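Local atomic coordinates of cleavage stimulation factor 77 (Encephalitozoon cuniculi, PDB entry 2UY1), a protein that probably binds mRNA, as a nuclear helical-repeat protein of the Suppressor of forked family related to the CstF-77 subunit of the pre-mRNA 3'-end cleavage machinery. Residues 286-291 with 446-452. Sequence-based numbering, arbitrary orientation.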
loop_
_atom_site.group_PDB
_atom_site.type_symbol
_atom_site.label_atom_id
_atom_site.label_comp_id
_atom_site.label_asym_id
_atom_site.label_seq_id
_atom_site.Cartn_x
_atom_site.Cartn_y
_atom_site.Cartn_z
ATOM N N ASP B 286 -13.053 17.679 -15.783
ATOM C CA ASP B 286 -12.429 16.441 -16.253
ATOM C C ASP B 286 -13.365 15.282 -15.971
ATOM O O ASP B 286 -13.519 14.463 -16.827
ATOM C CB ASP B 286 -11.082 16.183 -15.595
ATOM C CG ASP B 286 -9.948 17.066 -16.161
ATOM O OD1 ASP B 286 -10.030 17.549 -17.326
ATOM O OD2 ASP B 286 -8.941 17.232 -15.420
ATOM N N LEU B 287 -14.000 15.218 -14.783
ATOM C CA LEU B 287 -14.953 14.125 -14.552
ATOM C C LEU B 287 -16.201 14.174 -15.433
ATOM O O LEU B 287 -16.802 13.127 -15.719
ATOM C CB LEU B 287 -15.312 13.939 -13.078
ATOM C CG LEU B 287 -15.572 12.489 -12.603
ATOM C CD1 LEU B 287 -14.492 11.424 -12.949
ATOM C CD2 LEU B 287 -15.790 12.517 -11.140
ATOM N N LEU B 288 -16.581 15.369 -15.901
ATOM C CA LEU B 288 -17.690 15.486 -16.841
ATOM C C LEU B 288 -17.307 14.941 -18.207
ATOM O O LEU B 288 -18.082 14.218 -18.823
ATOM C CB LEU B 288 -18.121 16.964 -17.009
ATOM C CG LEU B 288 -18.913 17.542 -15.861
ATOM C CD1 LEU B 288 -18.963 19.053 -16.052
ATOM C CD2 LEU B 288 -20.266 16.861 -15.843
ATOM N N ARG B 289 -16.109 15.297 -18.666
ATOM C CA ARG B 289 -15.605 14.847 -19.949
ATOM C C ARG B 289 -15.498 13.357 -20.060
ATOM O O ARG B 289 -15.963 12.750 -21.026
ATOM C CB ARG B 289 -14.231 15.444 -20.191
ATOM C CG ARG B 289 -14.272 16.903 -20.537
ATOM C CD ARG B 289 -12.870 17.468 -20.596
ATOM N NE ARG B 289 -12.722 18.663 -19.771
ATOM C CZ ARG B 289 -12.320 19.857 -20.207
ATOM N NH1 ARG B 289 -12.026 20.043 -21.485
ATOM N NH2 ARG B 289 -12.215 20.875 -19.355
ATOM N N ILE B 290 -14.876 12.754 -19.051
ATOM C CA ILE B 290 -14.753 11.335 -18.959
ATOM C C ILE B 290 -16.161 10.676 -19.007
ATOM O O ILE B 290 -16.393 9.754 -19.776
ATOM C CB ILE B 290 -13.922 10.965 -17.659
ATOM C CG1 ILE B 290 -12.429 11.077 -17.964
ATOM C CG2 ILE B 290 -14.347 9.550 -17.113
ATOM C CD1 ILE B 290 -11.558 11.191 -16.669
ATOM N N ASN B 291 -17.096 11.186 -18.209
ATOM C CA ASN B 291 -18.427 10.609 -18.128
ATOM C C ASN B 291 -19.304 10.814 -19.360
ATOM O O ASN B 291 -20.120 9.945 -19.718
ATOM C CB ASN B 291 -19.094 10.946 -16.788
ATOM C CG ASN B 291 -18.644 9.932 -15.657
ATOM O OD1 ASN B 291 -18.980 8.760 -15.695
ATOM N ND2 ASN B 291 -17.853 10.401 -14.731
ATOM N N PHE B 446 -18.550 6.034 -11.719
ATOM C CA PHE B 446 -18.499 7.399 -12.271
ATOM C C PHE B 446 -17.140 7.994 -11.911
ATOM O O PHE B 446 -16.589 8.775 -12.701
ATOM C CB PHE B 446 -19.560 8.348 -11.699
ATOM C CG PHE B 446 -20.990 8.007 -12.062
ATOM C CD1 PHE B 446 -21.373 7.764 -13.367
ATOM C CD2 PHE B 446 -21.978 8.002 -11.087
ATOM C CE1 PHE B 446 -22.705 7.445 -13.714
ATOM C CE2 PHE B 446 -23.329 7.739 -11.436
ATOM C CZ PHE B 446 -23.673 7.444 -12.749
ATOM N N ASN B 447 -16.622 7.639 -10.719
ATOM C CA ASN B 447 -15.274 8.131 -10.262
ATOM C C ASN B 447 -14.167 7.438 -11.093
ATOM O O ASN B 447 -14.384 6.334 -11.521
ATOM C CB ASN B 447 -15.084 7.918 -8.729
ATOM C CG ASN B 447 -15.971 8.830 -7.901
ATOM O OD1 ASN B 447 -16.359 9.902 -8.365
ATOM N ND2 ASN B 447 -16.328 8.401 -6.671
ATOM N N PHE B 448 -13.036 8.092 -11.398
ATOM C CA PHE B 448 -11.983 7.480 -12.255
ATOM C C PHE B 448 -10.656 7.642 -11.535
ATOM O O PHE B 448 -10.182 8.766 -11.304
ATOM C CB PHE B 448 -11.913 8.084 -13.681
ATOM C CG PHE B 448 -10.768 7.526 -14.550
ATOM C CD1 PHE B 448 -10.753 6.172 -14.978
ATOM C CD2 PHE B 448 -9.683 8.330 -14.910
ATOM C CE1 PHE B 448 -9.708 5.663 -15.793
ATOM C CE2 PHE B 448 -8.649 7.827 -15.693
ATOM C CZ PHE B 448 -8.657 6.488 -16.143
ATOM N N LEU B 449 -10.056 6.525 -11.154
ATOM C CA LEU B 449 -8.841 6.590 -10.361
ATOM C C LEU B 449 -9.079 7.476 -9.112
ATOM O O LEU B 449 -10.009 7.219 -8.368
ATOM C CB LEU B 449 -7.696 7.086 -11.221
ATOM C CG LEU B 449 -7.459 6.147 -12.443
ATOM C CD1 LEU B 449 -6.264 6.591 -13.175
ATOM C CD2 LEU B 449 -7.267 4.707 -11.970
ATOM N N ASP B 450 -8.250 8.502 -8.905
ATOM C CA ASP B 450 -8.349 9.386 -7.749
ATOM C C ASP B 450 -9.181 10.656 -8.034
ATOM O O ASP B 450 -9.414 11.510 -7.133
ATOM C CB ASP B 450 -6.937 9.771 -7.294
ATOM C CG ASP B 450 -6.218 10.570 -8.312
ATOM O OD1 ASP B 450 -5.912 9.999 -9.398
ATOM O OD2 ASP B 450 -5.984 11.782 -8.022
ATOM N N LEU B 451 -9.605 10.782 -9.286
ATOM C CA LEU B 451 -10.565 11.783 -9.696
ATOM C C LEU B 451 -11.955 11.347 -9.196
ATOM O O LEU B 451 -12.532 10.398 -9.722
ATOM C CB LEU B 451 -10.588 11.856 -11.211
ATOM C CG LEU B 451 -11.265 13.042 -11.888
ATOM C CD1 LEU B 451 -10.677 14.373 -11.389
ATOM C CD2 LEU B 451 -11.021 12.872 -13.377
ATOM N N LYS B 452 -12.456 12.017 -8.165
ATOM C CA LYS B 452 -13.669 11.629 -7.446
ATOM C C LYS B 452 -14.651 12.785 -7.366
ATOM O O LYS B 452 -14.223 13.915 -7.441
ATOM C CB LYS B 452 -13.317 11.132 -6.040
ATOM C CG LYS B 452 -12.626 9.758 -6.082
ATOM C CD LYS B 452 -12.206 9.249 -4.776
ATOM C CE LYS B 452 -11.564 7.837 -4.961
ATOM N NZ LYS B 452 -11.336 7.131 -3.686
#
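L287, I290 and N291 on one side of helix 282-300 pack against F446, F448 and L451, where the chain leaves helix 434-446 at N447 and then makes a type II' beta turn from F448 to L451. The contact joins the C-terminal part of the model to a middle helix of this HAT-repeat (TPR-like) protein. F448 and L451 close the turn with backbone hydrogen bonds in both directions.

The apolar part rests on L287, I290 and L451. L287 inserts between the helix end and the turn: L287 CD1 lies 3.4 Å from F446 O and 3.8 Å from L451 CG, and CD2 faces the backbone of K452. The L287 and L451 side chains run past each other in opposite directions. I290 and L451 meet tip to tip; I290 CD1 lies 3.7 Å from L451 CD2. I290 CD1 also approaches F448 CD2 obliquely to the ring. H320 of helix 319-333 touches both I290 and L451.

The polar part centres on the N291 amide. ND2 bridges two carbonyls. One is L287 O, one turn back, which also accepts from N291 N on its opposite face. The other is F446 O, at the helix end. N291 ND2 to F446 O is 2.9 Å and nearly straight, 172° at the hydrogen. Both acceptors lie close to the amide plane, which fixes the amide rotation. The amide and F446 ring planes are 74° apart, and N291 OD1 lies at the ring edge, 3.5 Å from F446 CD1.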